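Short chain dehydrogenase (Rhodopseudomonas palustris, PDB 3H7A) probably catalyses an NAD(P)-dependent oxidation or reduction, as other short-chain dehydrogenases do. Local coordinates at residues N7-V12 with G31-A36; V91-N96 with E112-A117. All coordinates share one frame; numbering follows the deposited sequence. Where two conformers were deposited one is given.

Interaction 1. Residues N7-V12 with G31-A36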
loop_
_atom_site.group_PDB
_atom_site.type_symbol
_atom_site.label_atom_id
_atom_site.label_comp_id
_atom_site.label_asym_id
_atom_site.label_seq_id
_atom_site.Cartn_x
_atom_site.Cartn_y
_atom_site.Cartn_z
ATOM N N ASN B 7 14.794 -36.921 1.706
ATOM C CA ASN B 7 13.588 -37.699 1.848
ATOM C C ASN B 7 12.389 -36.749 1.927
ATOM O O ASN B 7 11.722 -36.660 2.954
ATOM C CB ASN B 7 13.684 -38.587 3.094
ATOM C CG ASN B 7 12.526 -39.559 3.217
ATOM O OD1 ASN B 7 12.141 -39.933 4.325
ATOM N ND2 ASN B 7 11.954 -39.971 2.076
ATOM N N ALA B 8 12.126 -36.038 0.832
ATOM C CA ALA B 8 11.123 -34.976 0.819
ATOM C C ALA B 8 10.654 -34.703 -0.596
ATOM O O ALA B 8 11.411 -34.893 -1.567
ATOM C CB ALA B 8 11.692 -33.706 1.412
ATOM N N THR B 9 9.409 -34.257 -0.712
ATOM C CA THR B 9 8.864 -33.825 -2.003
ATOM C C THR B 9 8.595 -32.321 -2.064
ATOM O O THR B 9 8.374 -31.682 -1.034
ATOM C CB THR B 9 7.574 -34.571 -2.390
ATOM O OG1 THR B 9 6.661 -34.554 -1.288
ATOM C CG2 THR B 9 7.883 -36.006 -2.768
ATOM N N VAL B 10 8.650 -31.789 -3.284
ATOM C CA VAL B 10 8.184 -30.449 -3.632
ATOM C C VAL B 10 7.071 -30.560 -4.680
ATOM O O VAL B 10 7.269 -31.168 -5.731
ATOM C CB VAL B 10 9.335 -29.570 -4.217
ATOM C CG1 VAL B 10 8.802 -28.234 -4.734
ATOM C CG2 VAL B 10 10.386 -29.325 -3.182
ATOM N N ALA B 11 5.902 -29.985 -4.400
ATOM C CA ALA B 11 4.834 -29.972 -5.391
ATOM C C ALA B 11 4.930 -28.693 -6.213
ATOM O O ALA B 11 4.882 -27.603 -5.662
ATOM C CB ALA B 11 3.491 -30.076 -4.723
ATOM N N VAL B 12 5.111 -28.824 -7.523
ATOM C CA VAL B 12 5.083 -27.661 -8.404
ATOM C C VAL B 12 3.761 -27.726 -9.167
ATOM O O VAL B 12 3.599 -28.527 -10.100
ATOM C CB VAL B 12 6.305 -27.598 -9.362
ATOM C CG1 VAL B 12 6.177 -26.432 -10.336
ATOM C CG2 VAL B 12 7.592 -27.467 -8.580
ATOM N N GLY B 31 17.995 -31.610 -4.594
ATOM C CA GLY B 31 17.813 -32.906 -3.950
ATOM C C GLY B 31 16.407 -33.294 -3.550
ATOM O O GLY B 31 16.220 -34.299 -2.874
ATOM N N PHE B 32 15.404 -32.522 -3.959
ATOM C CA PHE B 32 14.025 -32.895 -3.652
ATOM C C PHE B 32 13.465 -33.776 -4.766
ATOM O O PHE B 32 13.920 -33.686 -5.906
ATOM C CB PHE B 32 13.142 -31.662 -3.539
ATOM C CG PHE B 32 13.379 -30.829 -2.312
ATOM C CD1 PHE B 32 12.721 -31.124 -1.117
ATOM C CD2 PHE B 32 14.206 -29.716 -2.364
ATOM C CE1 PHE B 32 12.910 -30.334 0.019
ATOM C CE2 PHE B 32 14.414 -28.913 -1.229
ATOM C CZ PHE B 32 13.755 -29.220 -0.041
ATOM N N THR B 33 12.478 -34.622 -4.454
ATOM C CA THR B 33 11.693 -35.216 -5.528
ATOM C C THR B 33 10.606 -34.222 -5.906
ATOM O O THR B 33 9.820 -33.813 -5.073
ATOM C CB THR B 33 11.050 -36.564 -5.150
ATOM O OG1 THR B 33 12.075 -37.522 -4.858
ATOM C CG2 THR B 33 10.184 -37.094 -6.294
ATOM N N VAL B 34 10.561 -33.835 -7.167
ATOM C CA VAL B 34 9.552 -32.887 -7.597
ATOM C C VAL B 34 8.350 -33.627 -8.167
ATOM O O VAL B 34 8.492 -34.511 -8.994
ATOM C CB VAL B 34 10.143 -31.849 -8.587
ATOM C CG1 VAL B 34 9.039 -30.950 -9.184
ATOM C CG2 VAL B 34 11.217 -31.006 -7.883
ATOM N N PHE B 35 7.175 -33.292 -7.656
ATOM C CA PHE B 35 5.913 -33.653 -8.264
ATOM C C PHE B 35 5.498 -32.485 -9.127
ATOM O O PHE B 35 5.207 -31.403 -8.628
ATOM C CB PHE B 35 4.864 -33.989 -7.185
ATOM C CG PHE B 35 4.890 -35.437 -6.777
ATOM C CD1 PHE B 35 6.020 -35.979 -6.152
ATOM C CD2 PHE B 35 3.819 -36.280 -7.078
ATOM C CE1 PHE B 35 6.080 -37.327 -5.814
ATOM C CE2 PHE B 35 3.860 -37.636 -6.733
ATOM C CZ PHE B 35 4.991 -38.155 -6.098
ATOM N N ALA B 36 5.510 -32.707 -10.431
ATOM C CA ALA B 36 5.265 -31.657 -11.384
ATOM C C ALA B 36 3.922 -31.907 -12.022
ATOM O O ALA B 36 3.657 -33.005 -12.512
ATOM C CB ALA B 36 6.371 -31.655 -12.433
HETATM O O HOH W 1 11.736 -37.750 -2.247
#
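Two groups grip the carbonyl oxygen of Ala8. Thr33 N donates to Ala8 O at 3.1 Å. A water donates to the same oxygen and also bonds Thr33 OG1. This starts the parallel pairing of strands 9-12 and 33-36, the first beta-alpha-beta unit of the Rossmann fold. The donor then alternates between the two strands. Val10 N reaches Thr33 O at 2.9 Å, and Phe35 N bonds Val10 O. The shortest of the four joins Val12 N to Phe35 O at 2.8 Å.

Val10, Val12, Val34 and Ala36 lie on the face toward helix 18-29. There Val12 CG2 meets Val34 CG1 at 3.8 Å. Phe32 packs just before its strand begins. Val10 CG2 sits over one face of the Phe32 ring, 3.8 Å from the centroid and offset toward the rim, in a CH-pi contact. Ala8 CB lies at the ring edge. Tyr227 adds an edge-to-face ring contact. An alanine in place of Phe32 would probably leave Val10 CG2, Ala8 CB and Tyr227 without the ring that they share, opening a gap there.

On the other face, Thr9 OG1 stands between the backbone N and carbonyl carbon (chi1 49°) and bonds Ala82 O. Thr9 CG2 lies beside its own backbone N and touches Phe35 CE1 at 3.8 Å.

Interaction 2. Residues V91-N96 with E112-A117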
loop_
_atom_site.group_PDB
_atom_site.type_symbol
_atom_site.label_atom_id
_atom_site.label_comp_id
_atom_site.label_asym_id
_atom_site.label_seq_id
_atom_site.Cartn_x
_atom_site.Cartn_y
_atom_site.Cartn_z
ATOM N N VAL B 91 0.145 -20.891 -11.194
ATOM C CA VAL B 91 -0.870 -20.986 -12.225
ATOM C C VAL B 91 -1.287 -19.572 -12.623
ATOM O O VAL B 91 -2.070 -18.913 -11.932
ATOM C CB VAL B 91 -2.061 -21.873 -11.781
ATOM C CG1 VAL B 91 -3.126 -21.904 -12.827
ATOM C CG2 VAL B 91 -1.602 -23.295 -11.515
ATOM N N GLY B 92 -0.716 -19.112 -13.737
ATOM C CA GLY B 92 -1.022 -17.806 -14.317
ATOM C C GLY B 92 -2.349 -17.835 -15.041
ATOM O O GLY B 92 -3.140 -18.764 -14.842
ATOM N N ALA B 93 -2.582 -16.831 -15.890
ATOM C CA ALA B 93 -3.869 -16.630 -16.594
ATOM C C ALA B 93 -4.010 -15.227 -17.186
ATOM O O ALA B 93 -5.135 -14.720 -17.250
ATOM C CB ALA B 93 -5.080 -16.883 -15.651
ATOM N N ASN B 94 -2.909 -14.589 -17.586
ATOM C CA ASN B 94 -2.987 -13.184 -18.001
ATOM C C ASN B 94 -3.917 -12.987 -19.202
ATOM O O ASN B 94 -3.605 -13.417 -20.311
ATOM C CB ASN B 94 -1.599 -12.585 -18.263
ATOM C CG ASN B 94 -1.603 -11.048 -18.234
ATOM O OD1 ASN B 94 -2.512 -10.398 -18.758
ATOM N ND2 ASN B 94 -0.576 -10.466 -17.618
ATOM N N VAL B 95 -5.081 -12.382 -18.945
ATOM C CA VAL B 95 -6.057 -12.028 -19.986
ATOM C C VAL B 95 -6.598 -10.625 -19.759
ATOM O O VAL B 95 -6.673 -10.157 -18.623
ATOM C CB VAL B 95 -7.253 -13.027 -20.070
ATOM C CG1 VAL B 95 -6.780 -14.403 -20.516
ATOM C CG2 VAL B 95 -8.012 -13.131 -18.751
ATOM N N ASN B 96 -6.983 -9.955 -20.841
ATOM C CA ASN B 96 -7.464 -8.589 -20.768
ATOM C C ASN B 96 -8.731 -8.453 -21.592
ATOM O O ASN B 96 -8.734 -8.788 -22.763
ATOM C CB ASN B 96 -6.377 -7.628 -21.289
ATOM C CG ASN B 96 -6.742 -6.154 -21.102
ATOM O OD1 ASN B 96 -7.542 -5.597 -21.848
ATOM N ND2 ASN B 96 -6.131 -5.516 -20.112
ATOM N N GLU B 112 -11.404 -19.755 -10.986
ATOM C CA GLU B 112 -11.203 -21.187 -10.714
ATOM C C GLU B 112 -9.739 -21.589 -10.847
ATOM O O GLU B 112 -9.220 -22.330 -10.019
ATOM C CB GLU B 112 -12.050 -22.068 -11.636
ATOM C CG GLU B 112 -13.562 -21.950 -11.432
ATOM C CD GLU B 112 -14.367 -22.818 -12.404
ATOM O OE1 GLU B 112 -13.816 -23.292 -13.431
ATOM O OE2 GLU B 112 -15.562 -23.025 -12.128
ATOM N N MET B 113 -9.094 -21.057 -11.879
ATOM C CA MET B 113 -7.715 -21.405 -12.219
ATOM C C MET B 113 -6.695 -20.687 -11.319
ATOM O O MET B 113 -5.786 -21.319 -10.783
ATOM C CB MET B 113 -7.473 -21.091 -13.710
ATOM C CG MET B 113 -6.164 -21.594 -14.325
ATOM S SD MET B 113 -6.151 -23.242 -15.102
ATOM C CE MET B 113 -5.931 -24.304 -13.691
ATOM N N ALA B 114 -6.855 -19.372 -11.155
ATOM C CA ALA B 114 -5.843 -18.524 -10.502
ATOM C C ALA B 114 -6.038 -18.234 -9.014
ATOM O O ALA B 114 -5.141 -17.704 -8.365
ATOM C CB ALA B 114 -5.718 -17.204 -11.264
ATOM N N CYS B 115 -7.216 -18.537 -8.485
ATOM C CA CYS B 115 -7.524 -18.194 -7.115
ATOM C C CYS B 115 -8.037 -19.391 -6.300
ATOM O O CYS B 115 -7.464 -19.735 -5.264
ATOM C CB CYS B 115 -8.540 -17.060 -7.072
ATOM S SG CYS B 115 -8.908 -16.620 -5.349
ATOM N N TRP B 116 -9.115 -20.004 -6.792
ATOM C CA TRP B 116 -9.724 -21.196 -6.212
ATOM C C TRP B 116 -8.698 -22.308 -6.134
ATOM O O TRP B 116 -8.494 -22.899 -5.087
ATOM C CB TRP B 116 -10.924 -21.626 -7.067
ATOM C CG TRP B 116 -11.402 -23.045 -6.844
ATOM C CD1 TRP B 116 -11.257 -24.108 -7.695
ATOM C CD2 TRP B 116 -12.106 -23.543 -5.697
ATOM N NE1 TRP B 116 -11.821 -25.237 -7.143
ATOM C CE2 TRP B 116 -12.349 -24.916 -5.920
ATOM C CE3 TRP B 116 -12.552 -22.962 -4.504
ATOM C CZ2 TRP B 116 -13.015 -25.713 -4.992
ATOM C CZ3 TRP B 116 -13.219 -23.752 -3.587
ATOM C CH2 TRP B 116 -13.442 -25.118 -3.836
ATOM N N ALA B 117 -8.001 -22.536 -7.234
ATOM C CA ALA B 117 -6.989 -23.583 -7.281
ATOM C C ALA B 117 -5.890 -23.355 -6.255
ATOM O O ALA B 117 -5.359 -24.313 -5.677
ATOM C CB ALA B 117 -6.409 -23.656 -8.651
HETATM O O HOH W 2 -2.722 -17.467 -9.664
#
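Val91 and Met113 form the tight part of this contact, their side chains crossing at about a right angle. Val91 CG1 is anti to its backbone N (chi1 177°) and approaches Met113 CG to 3.4 Å. This is closer than usual for two carbons, but Met113 has two deposited conformers, so the exact fit is doubtful. In this conformer the Met113 chain bends at chi2 and chi3, and CE lies 3.8 Å from Val91 CG1. Val91 CG1 also lies against Met113 O.

The packing is looser further along the loop. Ala93 CB and Ala114 CB are 4.4 Å apart. Beyond Ala93 the loop leaves the helix. One water lies 2.8 Å from both Val91 O and Ala114 O. It can donate to either, but with other acceptors in reach its two protons cannot serve them all.

The loop follows strand 84-89, a place near the cofactor in short-chain dehydrogenases. Its partner, helix 104-132, has a wider pi-type turn at 112-116. Cys115 lies in this turn and packs on Ser157 of a second subunit. Ala117 N makes a weak bond to Glu112 O at 3.0 Å, not to Met113 O, which a regular alpha-helical turn would use. Met113 O is buried with no polar partner in the model and faces valine carbon instead. Direct contact is mostly van der Waals packing, and any polar link is probably through the shared water.

Both interactions belong to one Rossmann-type domain and follow in series along the chain. Interaction 1 closes at 36, well before interaction 2 opens at 91. Their centres are about 23 Å apart, on opposite sides of the chain's centre, and their nearest atoms are about 7 Å apart without touching. The sheet links them. Strand 9-13 lies between strands 33-38 and 84-89, and strand 84-89 runs on into the loop of interaction 2. Interaction 1 is buried pairing that builds the sheet core. Interaction 2 sets that loop, which in this family probably lies near the cofactor, against helix 104-132, which also reaches a second subunit.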